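Local coordinates for protein malyl-CoA lyase/beta-methylmalyl-CoA lyase (Methylobacterium extorquens, PDB 5UGR) that belongs to the HpcH/HpaI aldolase/citrate lyase family of TIM-barrel enzymes, binds magnesium and assembles from six copies of its chain, at residues A[236-241]-A[251-256]; A[14-19]-A[263-268]; A[102-107]-A[133-138]; A[32-37]-A[69-74]. All blocks are in the same frame, centred on the assembly; numbering follows the deposited sequence.

Interaction 1. Residues A[236-241]-A[251-256]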
# COMPACT_ATOMS: atom_id res chain seq x y z
N ASP A 236 40.69 -0.03 -21.01
CA ASP A 236 40.62 -1.28 -20.34
C ASP A 236 39.66 -1.26 -19.14
O ASP A 236 38.88 -2.20 -18.92
CB ASP A 236 41.98 -1.70 -19.81
CG ASP A 236 43.00 -2.05 -20.90
OD1 ASP A 236 42.67 -2.25 -22.06
OD2 ASP A 236 44.18 -2.10 -20.55
N GLY A 237 39.71 -0.18 -18.39
CA GLY A 237 38.78 -0.01 -17.30
C GLY A 237 37.33 0.14 -17.77
O GLY A 237 36.39 -0.39 -17.15
N TYR A 238 37.12 0.88 -18.86
CA TYR A 238 35.78 1.01 -19.43
C TYR A 238 35.26 -0.36 -19.79
O TYR A 238 34.10 -0.71 -19.46
CB TYR A 238 35.77 1.92 -20.66
CG TYR A 238 34.42 2.14 -21.24
CD1 TYR A 238 33.83 1.22 -22.11
CD2 TYR A 238 33.66 3.25 -20.89
CE1 TYR A 238 32.53 1.41 -22.60
CE2 TYR A 238 32.37 3.43 -21.38
CZ TYR A 238 31.81 2.53 -22.24
OH TYR A 238 30.52 2.70 -22.70
N THR A 239 36.08 -1.12 -20.53
CA THR A 239 35.67 -2.42 -21.04
C THR A 239 35.38 -3.38 -19.87
O THR A 239 34.40 -4.14 -19.90
CB THR A 239 36.72 -3.00 -21.98
OG1 THR A 239 36.77 -2.16 -23.14
CG2 THR A 239 36.37 -4.38 -22.43
N SER A 240 36.21 -3.34 -18.82
CA SER A 240 35.94 -4.15 -17.64
C SER A 240 34.58 -3.80 -17.02
O SER A 240 33.77 -4.68 -16.71
CB SER A 240 37.06 -4.00 -16.60
OG SER A 240 36.68 -4.55 -15.35
N ALA A 241 34.32 -2.52 -16.82
CA ALA A 241 33.06 -2.08 -16.24
C ALA A 241 31.87 -2.51 -17.11
O ALA A 241 30.83 -2.96 -16.60
CB ALA A 241 33.04 -0.56 -16.08
N GLU A 251 22.01 -4.07 -20.86
CA GLU A 251 21.87 -4.07 -22.31
C GLU A 251 22.70 -3.04 -23.02
O GLU A 251 22.85 -3.13 -24.24
CB GLU A 251 20.35 -3.78 -22.57
CG GLU A 251 19.90 -3.86 -23.91
CD GLU A 251 18.40 -4.02 -23.95
OE1 GLU A 251 17.94 -3.64 -25.03
OE2 GLU A 251 17.83 -4.58 -22.95
N GLY A 252 23.22 -2.04 -22.28
CA GLY A 252 24.06 -1.01 -22.89
C GLY A 252 24.69 -0.12 -21.87
O GLY A 252 24.47 -0.30 -20.65
N LYS A 253 25.50 0.83 -22.35
CA LYS A 253 26.24 1.74 -21.47
C LYS A 253 26.43 3.08 -22.16
O LYS A 253 26.51 3.19 -23.42
CB LYS A 253 27.61 1.17 -21.08
CG LYS A 253 28.40 1.93 -20.03
CD LYS A 253 29.61 1.18 -19.53
CE LYS A 253 30.47 1.98 -18.57
NZ LYS A 253 29.67 2.46 -17.42
N TRP A 254 26.50 4.12 -21.30
CA TRP A 254 26.77 5.44 -21.82
C TRP A 254 28.18 5.56 -22.40
O TRP A 254 29.13 4.96 -21.92
CB TRP A 254 26.62 6.52 -20.75
CG TRP A 254 25.21 6.74 -20.28
CD1 TRP A 254 24.14 5.88 -20.33
CD2 TRP A 254 24.77 7.90 -19.60
NE1 TRP A 254 23.05 6.47 -19.75
CE2 TRP A 254 23.40 7.71 -19.27
CE3 TRP A 254 25.39 9.08 -19.23
CZ2 TRP A 254 22.68 8.67 -18.59
CZ3 TRP A 254 24.69 10.03 -18.56
CH2 TRP A 254 23.34 9.83 -18.22
N ALA A 255 28.26 6.44 -23.40
CA ALA A 255 29.50 6.98 -23.92
C ALA A 255 29.46 8.50 -23.68
O ALA A 255 28.54 9.19 -24.11
CB ALA A 255 29.68 6.65 -25.40
N ILE A 256 30.47 8.98 -23.00
CA ILE A 256 30.60 10.43 -22.77
C ILE A 256 31.87 10.97 -23.43
O ILE A 256 32.20 12.15 -23.28
CB ILE A 256 30.50 10.84 -21.28
CG1 ILE A 256 31.57 10.19 -20.42
CG2 ILE A 256 29.11 10.54 -20.69
CD1 ILE A 256 31.69 10.88 -19.06
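Tyr238 and Lys253 run past each other in opposite directions, the phenol reaching from the helix to the strand and the lysine chain reaching back over one face of the ring. CG of Tyr238 is anti to its backbone N (chi1 -177°). At the far end of the ring, OH of Tyr238 lies 3.5 Å from Lys253 CG. Farther along the chain, CE of Lys253 sits over the ring in a CH-pi contact, 4.1 Å from the centroid of Tyr238. The same CE is the atom nearest Ala241, whose CB lies 4.4 Å away. At the ring edge, near the ring plane, stands the carbonyl oxygen of Trp254, to which Tyr238 OH donates a hydrogen bond of 2.8 Å. The donor approaches this oxygen from well above the carbonyl plane, 45° out of it. The contact thus ties helix 235-248 to the strand it precedes, 252-255, within a beta-alpha-beta unit of the TIM barrel; the axes of the two short segments are 10.7 Å apart and run at 150°, near antiparallel. A turn about the CD-CE bond of the lysine directs NZ to a salt bridge with Asp226 and a hydrogen bond with Gly227 O. Tyr238 also packs on Gln260, Leu263 and Ala264 of helix 259-268. The indole of Trp254 leads away from the helix: NE1 bonds to Ser162 OG, the ring meets Phe40 edge-to-face, and the side chain is about 6 Å from a bound magnesium ion.

Interaction 2. Residues A[14-19]-A[263-268]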
# COMPACT_ATOMS: atom_id res chain seq x y z
N HIS A 14 20.14 -0.67 -28.07
CA HIS A 14 20.57 0.31 -27.08
C HIS A 14 21.91 -0.08 -26.45
O HIS A 14 22.08 -0.10 -25.23
CB HIS A 14 19.45 0.40 -26.04
CG HIS A 14 19.50 1.59 -25.17
ND1 HIS A 14 18.36 2.08 -24.54
CD2 HIS A 14 20.51 2.40 -24.80
CE1 HIS A 14 18.68 3.15 -23.85
NE2 HIS A 14 19.98 3.35 -23.98
N ARG A 15 22.89 -0.42 -27.28
CA ARG A 15 24.22 -0.80 -26.77
C ARG A 15 25.04 0.37 -26.24
O ARG A 15 25.80 0.25 -25.27
CB ARG A 15 25.01 -1.52 -27.87
CG ARG A 15 24.38 -2.77 -28.43
CD ARG A 15 25.01 -3.19 -29.72
NE ARG A 15 24.94 -2.16 -30.73
CZ ARG A 15 25.68 -2.14 -31.83
NH1 ARG A 15 26.55 -3.11 -32.12
NH2 ARG A 15 25.55 -1.15 -32.68
N SER A 16 24.92 1.49 -26.94
CA SER A 16 25.68 2.70 -26.70
C SER A 16 24.75 3.88 -26.63
O SER A 16 23.83 4.02 -27.45
CB SER A 16 26.72 2.90 -27.82
OG SER A 16 26.14 2.86 -29.11
N GLU A 17 24.98 4.71 -25.60
CA GLU A 17 24.14 5.91 -25.39
C GLU A 17 25.06 7.09 -25.23
O GLU A 17 25.74 7.24 -24.20
CB GLU A 17 23.26 5.68 -24.16
CG GLU A 17 22.40 6.86 -23.74
CD GLU A 17 21.37 6.54 -22.66
OE1 GLU A 17 20.75 7.49 -22.08
OE2 GLU A 17 21.17 5.32 -22.40
N LEU A 18 25.10 7.94 -26.28
CA LEU A 18 26.04 9.06 -26.31
C LEU A 18 25.38 10.32 -25.79
O LEU A 18 24.31 10.71 -26.27
CB LEU A 18 26.50 9.29 -27.75
CG LEU A 18 27.42 10.47 -28.01
CD1 LEU A 18 28.78 10.19 -27.40
CD2 LEU A 18 27.56 10.73 -29.49
N ALA A 19 26.04 10.96 -24.82
CA ALA A 19 25.65 12.22 -24.25
C ALA A 19 26.27 13.37 -25.01
O ALA A 19 27.48 13.42 -25.15
CB ALA A 19 26.12 12.28 -22.82
N LEU A 263 33.55 0.74 -27.93
CA LEU A 263 33.77 -0.18 -26.80
C LEU A 263 32.42 -0.73 -26.31
O LEU A 263 32.27 -1.94 -26.14
CB LEU A 263 34.56 0.44 -25.65
CG LEU A 263 35.93 1.01 -25.95
CD1 LEU A 263 36.51 1.67 -24.74
CD2 LEU A 263 36.84 -0.09 -26.44
N ALA A 264 31.42 0.16 -26.17
CA ALA A 264 30.07 -0.25 -25.75
C ALA A 264 29.42 -1.10 -26.82
O ALA A 264 28.82 -2.16 -26.51
CB ALA A 264 29.20 0.95 -25.42
N ASN A 265 29.54 -0.66 -28.08
CA ASN A 265 28.93 -1.47 -29.12
C ASN A 265 29.45 -2.89 -29.16
O ASN A 265 28.68 -3.84 -29.41
CB ASN A 265 29.08 -0.81 -30.47
CG ASN A 265 28.11 0.39 -30.64
OD1 ASN A 265 27.15 0.56 -29.91
ND2 ASN A 265 28.40 1.24 -31.62
N GLU A 266 30.75 -3.05 -28.97
CA GLU A 266 31.33 -4.40 -29.03
C GLU A 266 30.86 -5.26 -27.84
O GLU A 266 30.48 -6.41 -28.02
CB GLU A 266 32.86 -4.32 -29.00
CG GLU A 266 33.51 -5.71 -28.99
CD GLU A 266 34.94 -5.73 -29.57
OE1 GLU A 266 35.80 -4.95 -29.09
OE2 GLU A 266 35.19 -6.54 -30.51
N VAL A 267 30.89 -4.68 -26.62
CA VAL A 267 30.58 -5.48 -25.44
C VAL A 267 29.12 -5.93 -25.44
O VAL A 267 28.85 -7.10 -25.11
CB VAL A 267 30.89 -4.68 -24.16
CG1 VAL A 267 30.25 -5.31 -22.94
CG2 VAL A 267 32.39 -4.57 -23.99
N PHE A 268 28.19 -5.03 -25.82
CA PHE A 268 26.77 -5.29 -25.67
C PHE A 268 26.09 -5.89 -26.91
O PHE A 268 24.87 -6.07 -26.93
CB PHE A 268 26.04 -4.02 -25.20
CG PHE A 268 26.45 -3.57 -23.82
CD1 PHE A 268 25.94 -4.19 -22.70
CD2 PHE A 268 27.38 -2.59 -23.64
CE1 PHE A 268 26.32 -3.79 -21.44
CE2 PHE A 268 27.77 -2.18 -22.39
CZ PHE A 268 27.27 -2.80 -21.27
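A bend in the Arg15 side chain (chi3 -58°) swings NE back beside Asn265, and the two side chains cross at about a right angle. The guanidinium and the amide are stacked with their planes 12° apart, and Asn265 OD1 lies 3.3 Å above the Arg15 guanidinium plane, offset toward its rim. Ser16 OG, placed between its backbone N and carbonyl carbon (chi1 53°), donates to the same oxygen, OG to Asn265 OD1 measuring 2.6 Å. That amide is held from its other end as well, since ND2 bonds to Lys35 O. Arg15 is fixed in turn by a salt bridge from NE to Asp37 and a hydrogen bond from NH1 to Thr269 OG1. Apolar packing brings Arg15 CB to 3.8 Å from Phe268 CB, the two side chains sliding past each other in opposite directions. Arg15 O adds a van der Waals contact of the carbonyl oxygen, 3.5 Å from Ala264 CB. Helix 259-268 follows the last barrel strand, 252-255, and here it lies against the start of the first, 16-21. The contact therefore spans the seam where the eight-stranded parallel barrel closes on itself, as in the TIM-barrel fold.

Interaction 3. Residues A[102-107]-A[133-138]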
# COMPACT_ATOMS: atom_id res chain seq x y z
N ILE A 102 12.31 11.01 -24.29
CA ILE A 102 12.74 11.96 -23.26
C ILE A 102 13.40 11.18 -22.11
O ILE A 102 12.85 10.14 -21.68
CB ILE A 102 11.54 12.77 -22.73
CG1 ILE A 102 11.03 13.73 -23.82
CG2 ILE A 102 11.90 13.53 -21.46
CD1 ILE A 102 9.72 14.43 -23.52
N LEU A 103 14.59 11.63 -21.74
CA LEU A 103 15.35 11.13 -20.60
C LEU A 103 15.05 12.09 -19.42
O LEU A 103 15.38 13.29 -19.45
CB LEU A 103 16.84 11.04 -20.90
CG LEU A 103 17.80 10.78 -19.75
CD1 LEU A 103 17.37 9.54 -18.96
CD2 LEU A 103 19.20 10.60 -20.29
N ILE A 104 14.38 11.54 -18.40
CA ILE A 104 13.93 12.31 -17.25
C ILE A 104 15.00 12.10 -16.15
O ILE A 104 15.24 10.96 -15.74
CB ILE A 104 12.58 11.85 -16.70
CG1 ILE A 104 11.51 11.79 -17.80
CG2 ILE A 104 12.12 12.75 -15.57
CD1 ILE A 104 10.23 11.07 -17.39
N PRO A 105 15.63 13.16 -15.67
CA PRO A 105 16.70 13.05 -14.68
C PRO A 105 16.19 12.97 -13.24
O PRO A 105 15.06 13.42 -12.93
CB PRO A 105 17.51 14.35 -14.91
CG PRO A 105 16.41 15.34 -15.22
CD PRO A 105 15.45 14.58 -16.09
N LYS A 106 17.04 12.35 -12.39
CA LYS A 106 16.85 12.46 -10.95
C LYS A 106 15.52 11.93 -10.47
O LYS A 106 14.93 12.41 -9.52
CB LYS A 106 17.09 13.88 -10.42
CG LYS A 106 18.38 14.49 -10.88
CD LYS A 106 18.60 15.89 -10.38
CE LYS A 106 17.40 16.83 -10.48
NZ LYS A 106 17.80 18.26 -10.14
N VAL A 107 15.00 10.91 -11.16
CA VAL A 107 13.62 10.48 -10.82
C VAL A 107 13.60 9.86 -9.41
O VAL A 107 14.46 9.05 -9.05
CB VAL A 107 13.07 9.47 -11.86
CG1 VAL A 107 11.69 8.92 -11.47
CG2 VAL A 107 12.98 10.16 -13.22
N ILE A 133 6.22 9.43 -28.13
CA ILE A 133 7.54 9.51 -27.45
C ILE A 133 7.63 8.45 -26.34
O ILE A 133 6.66 8.19 -25.62
CB ILE A 133 7.72 10.93 -26.87
CG1 ILE A 133 8.14 11.89 -28.00
CG2 ILE A 133 8.66 10.99 -25.66
CD1 ILE A 133 7.99 13.35 -27.60
N GLY A 134 8.81 7.85 -26.21
CA GLY A 134 9.10 6.94 -25.10
C GLY A 134 9.90 7.66 -24.03
O GLY A 134 10.55 8.65 -24.31
N PHE A 135 9.95 7.06 -22.85
CA PHE A 135 10.70 7.60 -21.74
C PHE A 135 11.86 6.68 -21.33
O PHE A 135 11.74 5.41 -21.27
CB PHE A 135 9.84 7.83 -20.50
CG PHE A 135 8.78 8.89 -20.61
CD1 PHE A 135 8.83 9.93 -21.54
CD2 PHE A 135 7.77 8.94 -19.68
CE1 PHE A 135 7.88 10.93 -21.54
CE2 PHE A 135 6.83 9.96 -19.68
CZ PHE A 135 6.88 10.97 -20.63
N GLU A 136 12.95 7.31 -20.93
CA GLU A 136 14.02 6.67 -20.18
C GLU A 136 14.10 7.47 -18.87
O GLU A 136 13.94 8.68 -18.85
CB GLU A 136 15.37 6.76 -20.91
CG GLU A 136 16.55 6.14 -20.19
CD GLU A 136 17.84 6.24 -21.07
OE1 GLU A 136 17.75 5.81 -22.26
OE2 GLU A 136 18.87 6.79 -20.55
N VAL A 137 14.34 6.77 -17.75
CA VAL A 137 14.54 7.43 -16.46
C VAL A 137 15.94 7.22 -15.97
O VAL A 137 16.50 6.15 -16.09
CB VAL A 137 13.50 6.98 -15.43
CG1 VAL A 137 12.10 7.41 -15.80
CG2 VAL A 137 13.63 5.58 -15.13
N LEU A 138 16.49 8.27 -15.39
CA LEU A 138 17.76 8.18 -14.68
C LEU A 138 17.52 7.89 -13.21
O LEU A 138 16.77 8.64 -12.52
CB LEU A 138 18.52 9.50 -14.83
CG LEU A 138 19.69 9.47 -15.79
CD1 LEU A 138 19.98 10.84 -16.36
CD2 LEU A 138 20.90 8.85 -15.15
O HOH W 1 17.25 9.32 -9.34
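Ile102 opens a ladder of parallel backbone hydrogen bonds between strands 101-104 and 134-139, donating from N to Gly134 O and accepting at O from Glu136 N, both at 2.9 Å; Ile104 N then bonds to Glu136 O, and Leu138 N to Ile104 O. Past the regular pairing, Val107 N still reaches Leu138 O, at 3.2 Å, and a water donates to that oxygen and to Val107 O. Between the rungs come CA-H...O contacts, with Phe135 CA 3.3 Å from Ile102 O and Leu103 CA approaching Glu136 O. Apolar packing fills the face that carries Ile102, Ile104, Phe135 and Val137. There CD1 of Ile104 makes a CH-pi contact with one face of Phe135, 4.2 Å from the ring centroid and displaced toward the rim; just beyond strand 101-104, the side chain of Val107 crosses that of Val137 at about a right angle, CG2 against CG1. On the other face, Leu103 CD1 flanks the carboxylate of Glu136, 3.5 Å from OE2; Leu103 CD1 also meets Leu138 CD1, at 3.9 Å. Among polar side chains, Glu136 OE2 bonds to Ser162 OG, and Lys106 NZ forms salt bridges with Asp81 and with Asp304 of a neighbouring subunit. Lys106 N bonds to Glu140, a residue of the magnesium site, and the Lys106 side chain is about 5 Å from a bound magnesium ion. Helix 110-127 links the strands and packs on the isoleucine face through Thr120, Val113 and Ile116: a beta-alpha-beta crossover of the TIM barrel, whose C-terminal strand ends lead to the metal site.

Interaction 4. Residues A[32-37]-A[69-74]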
# COMPACT_ATOMS: atom_id res chain seq x y z
N ALA A 32 25.99 13.41 -35.06
CA ALA A 32 24.97 12.86 -35.93
C ALA A 32 25.53 11.80 -36.86
O ALA A 32 24.78 10.90 -37.26
CB ALA A 32 24.30 13.96 -36.75
N ALA A 33 26.83 11.86 -37.15
CA ALA A 33 27.48 10.87 -38.00
C ALA A 33 28.14 9.72 -37.22
O ALA A 33 28.81 8.88 -37.82
CB ALA A 33 28.53 11.57 -38.85
N SER A 34 27.96 9.70 -35.89
CA SER A 34 28.62 8.70 -35.06
C SER A 34 27.91 7.36 -35.18
O SER A 34 26.85 7.21 -35.78
CB SER A 34 28.66 9.13 -33.60
OG SER A 34 27.39 8.96 -33.01
N LYS A 35 28.57 6.38 -34.57
CA LYS A 35 28.09 5.01 -34.48
C LYS A 35 27.27 4.69 -33.22
O LYS A 35 26.95 3.53 -32.96
CB LYS A 35 29.24 4.04 -34.65
CG LYS A 35 29.89 4.09 -36.05
CD LYS A 35 31.05 3.14 -36.11
CE LYS A 35 31.77 3.33 -37.44
NZ LYS A 35 32.87 2.32 -37.55
N ALA A 36 26.87 5.70 -32.48
CA ALA A 36 26.04 5.47 -31.28
C ALA A 36 24.68 4.98 -31.69
O ALA A 36 24.10 5.43 -32.68
CB ALA A 36 25.88 6.76 -30.53
N ASP A 37 24.13 4.08 -30.88
CA ASP A 37 22.75 3.60 -31.09
C ASP A 37 21.72 4.63 -30.68
O ASP A 37 20.66 4.76 -31.30
CB ASP A 37 22.50 2.32 -30.32
CG ASP A 37 23.31 1.09 -30.83
OD1 ASP A 37 23.71 1.08 -32.01
OD2 ASP A 37 23.43 0.11 -30.04
N GLY A 69 20.04 9.80 -39.11
CA GLY A 69 19.80 8.43 -39.48
C GLY A 69 18.66 7.76 -38.73
O GLY A 69 17.62 8.41 -38.50
N ASN A 70 18.84 6.47 -38.40
CA ASN A 70 17.88 5.74 -37.65
C ASN A 70 18.23 5.69 -36.17
O ASN A 70 17.71 4.81 -35.45
CB ASN A 70 17.72 4.33 -38.21
CG ASN A 70 16.51 3.59 -37.67
OD1 ASN A 70 16.61 2.35 -37.39
ND2 ASN A 70 15.41 4.25 -37.48
N LYS A 71 19.08 6.61 -35.70
CA LYS A 71 19.40 6.66 -34.25
C LYS A 71 18.16 6.92 -33.43
O LYS A 71 17.25 7.61 -33.85
CB LYS A 71 20.48 7.72 -33.97
CG LYS A 71 21.85 7.36 -34.58
CD LYS A 71 22.74 8.54 -34.32
CE LYS A 71 24.13 8.36 -34.78
NZ LYS A 71 24.18 8.27 -36.25
N THR A 72 18.12 6.35 -32.22
CA THR A 72 17.10 6.75 -31.25
C THR A 72 17.54 8.10 -30.67
O THR A 72 18.57 8.17 -29.99
CB THR A 72 16.92 5.71 -30.16
OG1 THR A 72 16.53 4.45 -30.72
CG2 THR A 72 15.90 6.14 -29.13
N MET A 73 16.73 9.13 -30.91
CA MET A 73 17.09 10.50 -30.53
C MET A 73 16.29 10.92 -29.31
O MET A 73 15.05 10.83 -29.26
CB MET A 73 16.84 11.46 -31.70
CG MET A 73 17.80 11.26 -32.87
SD MET A 73 19.56 11.28 -32.42
CE MET A 73 19.69 12.92 -31.65
N MET A 74 17.04 11.41 -28.31
CA MET A 74 16.50 11.73 -27.00
C MET A 74 16.95 13.11 -26.56
O MET A 74 17.97 13.61 -27.03
CB MET A 74 16.98 10.63 -26.02
CG MET A 74 16.36 10.61 -24.62
SD MET A 74 16.45 8.95 -23.88
CE MET A 74 18.24 8.75 -23.74
O HOH W 2 18.48 2.69 -31.27
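Lys71 NZ is gripped by two backbone carbonyls of the loop after helix 25-32, with hydrogen bonds of 2.9 Å to Ala32 O and 2.9 Å to Ser34 O. It meets them differently, standing above the carbonyl plane of Ala32 (47° out of it) but tilted by only 23° from that of Ser34. The chain of Lys71 runs extended to CE and then turns, chi4 of 66° setting NZ toward the two oxygens. On the way its methylenes pass Ala36 O, which is 3.5 Å from Lys71 CG. Next to Lys71, Thr72 N donates to Asp37 O at 3.1 Å, and a water bridges that oxygen to Thr72 OG1, donating to the first and accepting from the second.

Further out, Ser34 OG is bound to Ser31 O and takes a weak bond from Ala36 N, which is consistent with a settled turn at Ser34. The carboxylate of Asp37 forms a salt bridge with Lys324, and Asp37 N bonds to Ser16 OG. The contact thus joins the approach to strand 38-42 with the entry to strand 72-76, neighbours in the barrel sheet. Both acceptors of the ammonium group here are neutral carbonyls, which suggests a hold by directed hydrogen bonds, probably with some charge-dipole attraction, whereas Asp37 pairs its carboxylate with cations elsewhere.

Overall arrangement
All four contacts reach the same eight-stranded parallel barrel. Along the chain, interaction 4 closes before interaction 3 opens and interaction 3 before interaction 1, and all three fall between the two segments of interaction 2. Interactions 1 and 2 are neighbours, their centres 7 Å apart, and share the junction of strands 252-255 and 16-21; both also touch the second subunit. Between centres, interaction 4 lies about 11 Å from interaction 2, linked to it by the Arg15-Asp37 salt bridge, and interaction 3 about 18 Å from both; Glu136 approaches His14 through the barrel interior. Helix-strand, strand-strand and loop-strand contacts are thus joined by one closure between the first barrel strand and the helix after the last.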